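Local structure of alpha-1,3-glucanase (Paenibacillus glycanilyticus, 6K0P) at the alpha-D-glucopyranose site. The protein hydrolyses alpha-1,3-glucan as a member of glycoside hydrolase family 87, and binds the alpha-1,3-linked disaccharide nigerose in its catalytic domain. Numbering follows the deposited sequence.

Contact 1 and contact 2 each hold a nigerose on the same catalytic domain, the centres of their C-alpha atoms about 23 Å apart. They have no residue in common. Contact 1 draws all its residues from the D2 part of the sequence and uses strand 310-313, with the loops around it, as its platform. Contact 2 bridges the two parts, taking strands 96-104 and 137-143 from D1 and strands 217-220 and 242-245 from D2. The same disaccharide is thus bound by an indole platform combined with charged groups in one place, and mainly by polar groups in the other, which would suit an enzyme that handles a long glucan.

Contact 1: the alpha-D-glucopyranose site. Residues 280-283, 286, 307, 311, 330, 337, 422. With GLC (alpha-D-glucopyranose), chain B; GLC (alpha-D-glucopyranose), chain C.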
ATOM      1  N   ARG A 280      -3.748   4.251  14.212  1.00 12.37           N
ATOM      2  CA  ARG A 280      -4.697   4.924  13.343  1.00 11.80           C
ATOM      3  C   ARG A 280      -5.595   5.839  14.159  1.00 12.49           C
ATOM      4  O   ARG A 280      -6.022   5.487  15.267  1.00 13.31           O
ATOM      5  CB  ARG A 280      -5.549   3.872  12.633  1.00 13.35           C
ATOM      6  CG  ARG A 280      -6.577   4.421  11.672  1.00 11.89           C
ATOM      7  CD  ARG A 280      -7.244   3.271  10.929  1.00 11.76           C
ATOM      8  NE  ARG A 280      -8.298   3.749  10.047  1.00 11.99           N
ATOM      9  CZ  ARG A 280      -8.822   3.037   9.054  1.00 10.94           C
ATOM     10  NH1 ARG A 280      -8.385   1.811   8.815  1.00 11.01           N
ATOM     11  NH2 ARG A 280      -9.779   3.553   8.290  1.00 13.96           N
ATOM     12  N   VAL A 281      -5.871   7.017  13.602  1.00 12.50           N
ATOM     13  CA  VAL A 281      -6.871   7.947  14.115  1.00 11.82           C
ATOM     14  C   VAL A 281      -7.676   8.423  12.916  1.00 13.31           C
ATOM     15  O   VAL A 281      -7.097   8.794  11.890  1.00 14.42           O
ATOM     16  CB  VAL A 281      -6.216   9.145  14.831  1.00 13.45           C
ATOM     17  CG1 VAL A 281      -7.285  10.050  15.462  1.00 15.01           C
ATOM     18  CG2 VAL A 281      -5.219   8.667  15.889  1.00 14.47           C
ATOM     19  N   ASP A 282      -9.000   8.398  13.027  1.00 15.01           N
ATOM     20  CA  ASP A 282      -9.861   8.732  11.902  1.00 13.36           C
ATOM     21  C   ASP A 282     -10.293  10.190  12.004  1.00 14.43           C
ATOM     22  O   ASP A 282     -11.013  10.571  12.940  1.00 16.55           O
ATOM     23  CB  ASP A 282     -11.075   7.805  11.830  1.00 14.60           C
ATOM     24  CG  ASP A 282     -10.695   6.370  11.515  1.00 16.40           C
ATOM     25  OD1 ASP A 282      -9.641   6.140  10.891  1.00 15.73           O
ATOM     26  OD2 ASP A 282     -11.464   5.467  11.888  1.00 16.20           O
ATOM     27  N   GLY A 283      -9.867  10.986  11.033  1.00 13.74           N
ATOM     28  CA  GLY A 283     -10.094  12.410  11.019  1.00 14.60           C
ATOM     29  C   GLY A 283      -8.804  13.118  10.669  1.00 14.86           C
ATOM     30  O   GLY A 283      -8.541  13.441   9.510  1.00 15.50           O
ATOM     31  N   LYS A 286      -3.619  12.946   7.762  1.00 11.19           N
ATOM     32  CA  LYS A 286      -3.175  12.896   6.376  1.00 10.24           C
ATOM     33  C   LYS A 286      -2.010  13.861   6.217  1.00 12.33           C
ATOM     34  O   LYS A 286      -2.089  15.012   6.661  1.00 13.56           O
ATOM     35  CB  LYS A 286      -4.311  13.273   5.423  1.00 13.55           C
ATOM     36  CG  LYS A 286      -5.438  12.252   5.396  1.00 12.73           C
ATOM     37  CD  LYS A 286      -6.572  12.607   6.356  1.00 13.95           C
ATOM     38  CE  LYS A 286      -7.723  11.633   6.172  1.00 15.63           C
ATOM     39  NZ  LYS A 286      -8.889  11.976   7.044  1.00 15.97           N
ATOM     40  N   VAL A 307      -1.440   8.668   8.986  1.00 10.49           N
ATOM     41  CA  VAL A 307      -2.622   7.854   8.732  1.00 10.22           C
ATOM     42  C   VAL A 307      -2.769   7.604   7.234  1.00 10.10           C
ATOM     43  O   VAL A 307      -2.929   6.458   6.794  1.00  9.96           O
ATOM     44  CB  VAL A 307      -3.872   8.488   9.371  1.00 10.37           C
ATOM     45  CG1 VAL A 307      -5.107   7.617   9.106  1.00 12.69           C
ATOM     46  CG2 VAL A 307      -3.659   8.634  10.878  1.00 11.30           C
ATOM     47  N   TRP A 311      -6.139  12.077   1.065  1.00 14.04           N
ATOM     48  CA  TRP A 311      -7.530  11.628   1.018  1.00 13.11           C
ATOM     49  C   TRP A 311      -8.289  12.735   0.298  1.00 15.72           C
ATOM     50  O   TRP A 311      -8.722  13.708   0.925  1.00 16.43           O
ATOM     51  CB  TRP A 311      -8.053  11.414   2.430  1.00 14.47           C
ATOM     52  CG  TRP A 311      -9.431  10.832   2.515  1.00 14.90           C
ATOM     53  CD1 TRP A 311     -10.618  11.475   2.270  1.00 15.33           C
ATOM     54  CD2 TRP A 311      -9.767   9.500   2.901  1.00 14.08           C
ATOM     55  NE1 TRP A 311     -11.672  10.611   2.472  1.00 15.59           N
ATOM     56  CE2 TRP A 311     -11.177   9.392   2.854  1.00 16.38           C
ATOM     57  CE3 TRP A 311      -9.014   8.378   3.265  1.00 13.92           C
ATOM     58  CZ2 TRP A 311     -11.846   8.210   3.171  1.00 16.62           C
ATOM     59  CZ3 TRP A 311      -9.676   7.208   3.586  1.00 15.00           C
ATOM     60  CH2 TRP A 311     -11.083   7.130   3.531  1.00 19.11           C
ATOM     61  N   ALA A 330      -3.572   3.961   7.851  1.00 10.91           N
ATOM     62  CA  ALA A 330      -4.766   3.678   7.067  1.00 10.31           C
ATOM     63  C   ALA A 330      -4.407   3.731   5.587  1.00 10.50           C
ATOM     64  O   ALA A 330      -3.281   3.386   5.214  1.00 10.33           O
ATOM     65  CB  ALA A 330      -5.915   4.627   7.428  1.00 10.84           C
ATOM     66  N   ASN A 337     -15.533  11.253  -3.596  1.00 13.51           N
ATOM     67  CA  ASN A 337     -16.577  12.282  -3.603  1.00 16.05           C
ATOM     68  C   ASN A 337     -16.407  13.290  -4.738  1.00 13.88           C
ATOM     69  O   ASN A 337     -16.360  14.502  -4.512  1.00 17.57           O
ATOM     70  CB  ASN A 337     -16.653  12.992  -2.247  1.00 16.91           C
ATOM     71  CG  ASN A 337     -17.009  12.049  -1.115  1.00 17.86           C
ATOM     72  OD1 ASN A 337     -17.002  10.826  -1.282  1.00 17.66           O
ATOM     73  ND2 ASN A 337     -17.325  12.614   0.047  1.00 23.17           N
ATOM     74  N   TYR A 422     -23.124   6.006   2.394  1.00 20.51           N
ATOM     75  CA  TYR A 422     -22.934   7.302   1.766  1.00 19.07           C
ATOM     76  C   TYR A 422     -23.834   7.445   0.538  1.00 21.25           C
ATOM     77  O   TYR A 422     -24.500   6.502   0.106  1.00 21.93           O
ATOM     78  CB  TYR A 422     -21.460   7.512   1.412  1.00 19.97           C
ATOM     79  CG  TYR A 422     -20.544   7.441   2.621  1.00 20.50           C
ATOM     80  CD1 TYR A 422     -20.477   8.494   3.528  1.00 21.92           C
ATOM     81  CD2 TYR A 422     -19.748   6.329   2.853  1.00 23.51           C
ATOM     82  CE1 TYR A 422     -19.644   8.434   4.635  1.00 22.42           C
ATOM     83  CE2 TYR A 422     -18.909   6.262   3.956  1.00 25.44           C
ATOM     84  CZ  TYR A 422     -18.864   7.316   4.844  1.00 26.34           C
ATOM     85  OH  TYR A 422     -18.035   7.248   5.941  1.00 24.11           O
TER
HETATM   86  C1  GLC B   1     -12.289   6.279   7.830  1.00 26.23           C
HETATM   87  C2  GLC B   1     -12.952   7.642   7.826  1.00 19.72           C
HETATM   88  C3  GLC B   1     -12.209   8.557   6.880  1.00 19.04           C
HETATM   89  C4  GLC B   1     -10.725   8.590   7.227  1.00 17.66           C
HETATM   90  C5  GLC B   1     -10.170   7.194   7.171  1.00 16.35           C
HETATM   91  C6  GLC B   1      -8.731   7.109   7.657  1.00 15.30           C
HETATM   92  O1  GLC B   1     -12.542   5.730   6.582  1.00 42.68           O
HETATM   93  O2  GLC B   1     -14.325   7.454   7.465  1.00 19.52           O
HETATM   94  O3  GLC B   1     -12.672   9.875   7.112  1.00 19.46           O
HETATM   95  O4  GLC B   1     -10.004   9.389   6.324  1.00 16.58           O
HETATM   96  O5  GLC B   1     -10.911   6.380   8.026  1.00 16.93           O
HETATM   97  O6  GLC B   1      -8.506   7.640   8.932  1.00 15.01           O
HETATM   98  C1  GLC C   2     -12.865  10.657   5.873  1.00 20.24           C
HETATM   99  C2  GLC C   2     -13.172  12.107   6.230  1.00 23.59           C
HETATM  100  C3  GLC C   2     -14.602  12.190   6.753  1.00 25.01           C
HETATM  101  C4  GLC C   2     -15.576  11.587   5.742  1.00 25.44           C
HETATM  102  C5  GLC C   2     -15.128  10.168   5.382  1.00 22.00           C
HETATM  103  C6  GLC C   2     -16.028   9.495   4.344  1.00 22.03           C
HETATM  104  O2  GLC C   2     -12.269  12.539   7.229  1.00 24.72           O
HETATM  105  O3  GLC C   2     -14.944  13.528   7.047  1.00 24.86           O
HETATM  106  O4  GLC C   2     -16.875  11.565   6.296  1.00 23.67           O
HETATM  107  O5  GLC C   2     -13.795  10.199   4.902  1.00 20.43           O
HETATM  108  O6  GLC C   2     -16.095  10.273   3.165  1.00 24.04           O
HETATM  109  O   HOH W   1      -7.865  10.241   9.171  1.00 14.73           O
HETATM  110  O   HOH W   2     -14.299  11.533   1.825  1.00 20.06           O
HETATM  111  O   HOH W   3     -17.870   9.325   7.898  1.00 31.46           O
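Arg280 and Trp311 both start with CG anti to the backbone N (chi1 -179° and -175°), whereas Asp282 turns its CG anti to the carbonyl carbon (chi1 -66°). The extended arginine thereby runs alongside the aspartate, and NE gives its N-H, in the guanidinium plane, to the syn lone pair of OD1 in a salt bridge. Farther along that plane NH2 of Arg280 reaches the ring oxygen O5 of GLC (chain B) at 3.1 Å, while Ala330 CB caps one guanidinium face. Asp282 OD1 also accepts from the 6-hydroxyl O6 of GLC (chain B), at 2.7 Å and from above the carboxylate plane. Two donors therefore grip this oxygen, which probably favours an ionised carboxylate.

Lys286, bent at chi2, sends NZ to O4 of GLC (chain B) at 2.9 Å. Gly283 O and water 1 steady the amine, and the water also meets O6 of GLC (chain B), Gly283 N and Val281 O.

Trp311 lies flat beneath the glycosidic linkage: one indole face carries O4 of GLC (chain B) and C1 of GLC (chain C), both toward the rim. CZ3 of Trp311 touches C5 of GLC (chain B) at 3.6 Å, so the platform spans both sugars. At its edge Trp311 NE1 points to the oxygen of water 2 at 2.9 Å, and this water holds O6 of GLC (chain C). An alanine here would probably cost the disaccharide its flat support and the water link from NE1 to O6 of GLC (chain C). Tyr422 approaches with its phenol tip, OH standing 3.4 Å from C6 of GLC (chain C), and water 3 joins that hydroxyl to O4 of this sugar.

GLC (chain B), the reducing-end unit, is more deeply enclosed than GLC (chain C). The site holds a pair of glucoses joined as in the polymer, and likely represents part of the substrate-binding groove of the enzyme.

Contact 2: the alpha-D-glucopyranose site. Residues 102, 104, 106-107, 140, 218, 243, 248. With GLC (alpha-D-glucopyranose), chain D; GLC (alpha-D-glucopyranose), chain E.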
ATOM      1  N   ASN A 102      19.723   1.268  12.611  1.00 11.43           N
ATOM      2  CA  ASN A 102      18.954   1.563  13.815  1.00 12.21           C
ATOM      3  C   ASN A 102      17.601   0.876  13.654  1.00 10.52           C
ATOM      4  O   ASN A 102      16.753   1.330  12.876  1.00 12.25           O
ATOM      5  CB  ASN A 102      18.807   3.081  13.960  1.00 12.44           C
ATOM      6  CG  ASN A 102      17.985   3.496  15.179  1.00 16.01           C
ATOM      7  OD1 ASN A 102      16.978   2.876  15.516  1.00 20.83           O
ATOM      8  ND2 ASN A 102      18.400   4.572  15.822  1.00 17.49           N
ATOM      9  N   SER A 104      14.031  -0.781  15.362  1.00 10.11           N
ATOM     10  CA  SER A 104      13.133  -0.364  16.429  1.00  9.62           C
ATOM     11  C   SER A 104      11.737  -0.903  16.183  1.00 10.39           C
ATOM     12  O   SER A 104      11.304  -1.033  15.039  1.00 11.30           O
ATOM     13  CB  SER A 104      13.045   1.162  16.485  1.00 11.24           C
ATOM     14  OG  SER A 104      12.157   1.579  17.502  1.00 13.59           O
ATOM     15  N   LYS A 106       9.254   0.913  17.608  1.00 10.67           N
ATOM     16  CA  LYS A 106       8.460   2.080  18.000  1.00 11.04           C
ATOM     17  C   LYS A 106       7.138   2.164  17.235  1.00 12.13           C
ATOM     18  O   LYS A 106       6.091   2.483  17.818  1.00 14.91           O
ATOM     19  CB  LYS A 106       9.280   3.351  17.791  1.00 11.36           C
ATOM     20  CG  LYS A 106       8.461   4.625  17.985  1.00 13.67           C
ATOM     21  CD  LYS A 106       9.300   5.867  17.762  1.00 14.34           C
ATOM     22  CE  LYS A 106       8.465   7.124  18.020  1.00 19.08           C
ATOM     23  NZ  LYS A 106       9.302   8.352  17.994  1.00 24.75           N
ATOM     24  N   PHE A 107       7.159   1.870  15.936  1.00 10.63           N
ATOM     25  CA  PHE A 107       5.998   2.042  15.071  1.00 10.29           C
ATOM     26  C   PHE A 107       5.255   0.747  14.769  1.00 11.06           C
ATOM     27  O   PHE A 107       4.211   0.792  14.109  1.00 11.07           O
ATOM     28  CB  PHE A 107       6.412   2.745  13.770  1.00  9.40           C
ATOM     29  CG  PHE A 107       6.869   4.160  13.988  1.00 11.16           C
ATOM     30  CD1 PHE A 107       5.943   5.158  14.211  1.00 11.58           C
ATOM     31  CD2 PHE A 107       8.225   4.480  14.005  1.00 12.87           C
ATOM     32  CE1 PHE A 107       6.341   6.468  14.431  1.00 12.26           C
ATOM     33  CE2 PHE A 107       8.643   5.792  14.223  1.00 11.51           C
ATOM     34  CZ  PHE A 107       7.696   6.788  14.438  1.00 12.23           C
ATOM     35  N   GLN A 140      16.480   2.543   7.890  1.00  9.12           N
ATOM     36  CA  GLN A 140      17.067   3.191   6.721  1.00 10.22           C
ATOM     37  C   GLN A 140      18.521   3.552   7.004  1.00  9.17           C
ATOM     38  O   GLN A 140      18.841   4.065   8.081  1.00 11.07           O
ATOM     39  CB  GLN A 140      16.299   4.477   6.370  1.00 10.75           C
ATOM     40  CG  GLN A 140      14.805   4.287   6.084  1.00 10.32           C
ATOM     41  CD  GLN A 140      13.962   4.108   7.340  1.00  9.74           C
ATOM     42  OE1 GLN A 140      14.300   4.613   8.409  1.00 11.89           O
ATOM     43  NE2 GLN A 140      12.871   3.359   7.214  1.00 10.19           N
ATOM     44  N   GLU A 218      17.121  17.475   8.771  1.00 11.57           N
ATOM     45  CA  GLU A 218      15.885  17.143   9.459  1.00 12.14           C
ATOM     46  C   GLU A 218      15.235  18.436   9.911  1.00 16.15           C
ATOM     47  O   GLU A 218      15.863  19.240  10.610  1.00 19.25           O
ATOM     48  CB  GLU A 218      16.149  16.261  10.676  1.00 13.09           C
ATOM     49  CG  GLU A 218      16.749  14.900  10.365  1.00 12.90           C
ATOM     50  CD  GLU A 218      16.873  14.060  11.621  1.00 17.57           C
ATOM     51  OE1 GLU A 218      16.191  14.390  12.615  1.00 21.23           O
ATOM     52  OE2 GLU A 218      17.626  13.073  11.608  1.00 22.87           O
ATOM     53  N   LYS A 243      14.336  15.737   5.084  1.00  8.96           N
ATOM     54  CA  LYS A 243      13.431  14.978   5.942  1.00  9.06           C
ATOM     55  C   LYS A 243      12.608  15.951   6.770  1.00 11.26           C
ATOM     56  O   LYS A 243      13.158  16.669   7.614  1.00 12.11           O
ATOM     57  CB  LYS A 243      14.230  14.066   6.879  1.00 11.62           C
ATOM     58  CG  LYS A 243      15.114  13.069   6.133  1.00 12.44           C
ATOM     59  CD  LYS A 243      16.038  12.331   7.100  1.00 17.60           C
ATOM     60  CE  LYS A 243      16.973  11.377   6.363  1.00 18.69           C
ATOM     61  NZ  LYS A 243      17.743  10.554   7.343  1.00 25.17           N
ATOM     62  N   GLN A 248       9.199  13.646  17.414  1.00 13.17           N
ATOM     63  CA  GLN A 248       9.195  12.213  17.677  1.00 12.42           C
ATOM     64  C   GLN A 248       8.976  11.866  19.142  1.00 15.77           C
ATOM     65  O   GLN A 248       8.687  10.704  19.443  1.00 17.61           O
ATOM     66  CB  GLN A 248      10.465  11.565  17.119  1.00 13.59           C
ATOM     67  CG  GLN A 248      10.509  11.576  15.587  1.00 13.38           C
ATOM     68  CD  GLN A 248       9.387  10.754  14.983  1.00 16.47           C
ATOM     69  OE1 GLN A 248       9.105   9.647  15.438  1.00 22.12           O
ATOM     70  NE2 GLN A 248       8.737  11.290  13.964  1.00 12.10           N
TER
HETATM   71  C1  GLC D   1      16.657   9.766  11.179  1.00 23.91           C
HETATM   72  C2  GLC D   1      15.843   9.012  12.211  1.00 24.29           C
HETATM   73  C3  GLC D   1      16.459   7.704  12.723  1.00 21.51           C
HETATM   74  C4  GLC D   1      17.033   6.964  11.558  1.00 21.82           C
HETATM   75  C5  GLC D   1      18.055   7.851  10.912  1.00 21.95           C
HETATM   76  C6  GLC D   1      18.824   7.149   9.801  1.00 20.77           C
HETATM   77  O1  GLC D   1      17.614  10.482  11.803  1.00 21.72           O
HETATM   78  O2  GLC D   1      15.522   9.891  13.257  1.00 23.33           O
HETATM   79  O3  GLC D   1      15.423   6.858  13.144  1.00 19.87           O
HETATM   80  O4  GLC D   1      17.658   5.805  12.026  1.00 19.15           O
HETATM   81  O5  GLC D   1      17.322   8.877  10.313  1.00 23.97           O
HETATM   82  O6  GLC D   1      18.011   6.650   8.767  1.00 20.69           O
HETATM   83  C1  GLC E   2      15.361   6.642  14.590  1.00 22.10           C
HETATM   84  C2  GLC E   2      14.382   5.526  14.934  1.00 21.24           C
HETATM   85  C3  GLC E   2      12.932   5.988  14.874  1.00 21.99           C
HETATM   86  C4  GLC E   2      12.807   7.204  15.771  1.00 23.49           C
HETATM   87  C5  GLC E   2      13.856   8.240  15.404  1.00 23.69           C
HETATM   88  C6  GLC E   2      13.687   9.450  16.315  1.00 24.76           C
HETATM   89  O2  GLC E   2      14.636   4.396  14.127  1.00 22.75           O
HETATM   90  O3  GLC E   2      12.154   4.975  15.426  1.00 21.03           O
HETATM   91  O4  GLC E   2      11.538   7.831  15.652  1.00 19.81           O
HETATM   92  O5  GLC E   2      15.167   7.696  15.486  1.00 22.05           O
HETATM   93  O6  GLC E   2      14.032   9.111  17.648  1.00 27.05           O
HETATM   94  O   HOH W   4      18.723  12.252  13.909  1.00 14.31           O
HETATM   95  O   HOH W   5      16.655   3.474  10.772  1.00 15.05           O
HETATM   96  O   HOH W   6      13.924   1.792  12.524  1.00 18.30           O
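The reducing-end sugar, GLC (chain D), is held on either side of its ring oxygen. Its anomeric hydroxyl O1 donates to Glu218 OE2 at 2.6 Å, meeting the carboxylate from above its plane, and water 4 meets O1 and OE2. On the other side of O5, the exocyclic 6-hydroxyl O6 of GLC (chain D) donates to the backbone carbonyl O of Gln140 at 2.8 Å, again from above the plane of the acceptor. Lys243 NZ adds a weak bond to the ring oxygen O5.

On the non-reducing sugar, GLC (chain E), the 4-hydroxyl O4 is met by two residues. Lys106 NZ donates to this O4 at 3.3 Å, and Gln248 OE1 lies 3.0 Å from O4, where the hydroxyl can donate in a hydrogen bond. Asn102 comes in at the other end of this sugar, its OD1 accepting weakly from the 2-hydroxyl O2. Between the sugars, O2 of GLC (chain D) donates to O5 of GLC (chain E) at 3.1 Å, which would restrain the turn about the alpha-1,3 linkage.

Behind this shell, the lysine is positioned from several sides. Its fully extended chain (chi1 172°) delivers Lys106 NZ to Gln248, whose OE1 and backbone O, the latter at 2.8 Å, both take a bond on an in-plane lone pair. A bend at chi2 (-64°) folds Gln248 so that these two oxygens face the same NZ. Phe107 lies beside the pair, Lys106 CG over one ring face and Gln248 OE1 at the edge. Ser104 OG accepts from Lys106 N at 3.0 Å and sets the start of the chain. Waters 5 and 6 both meet Asn102 O; water 5 goes on to O4 of GLC (chain D) and to Gln140 N, and water 6 to O2 of GLC (chain E).

Polar contacts dominate the grip described here, and the site joins D1 and D2 residues around one nigerose; it may be an auxiliary sugar-binding site that guides the glucan chain.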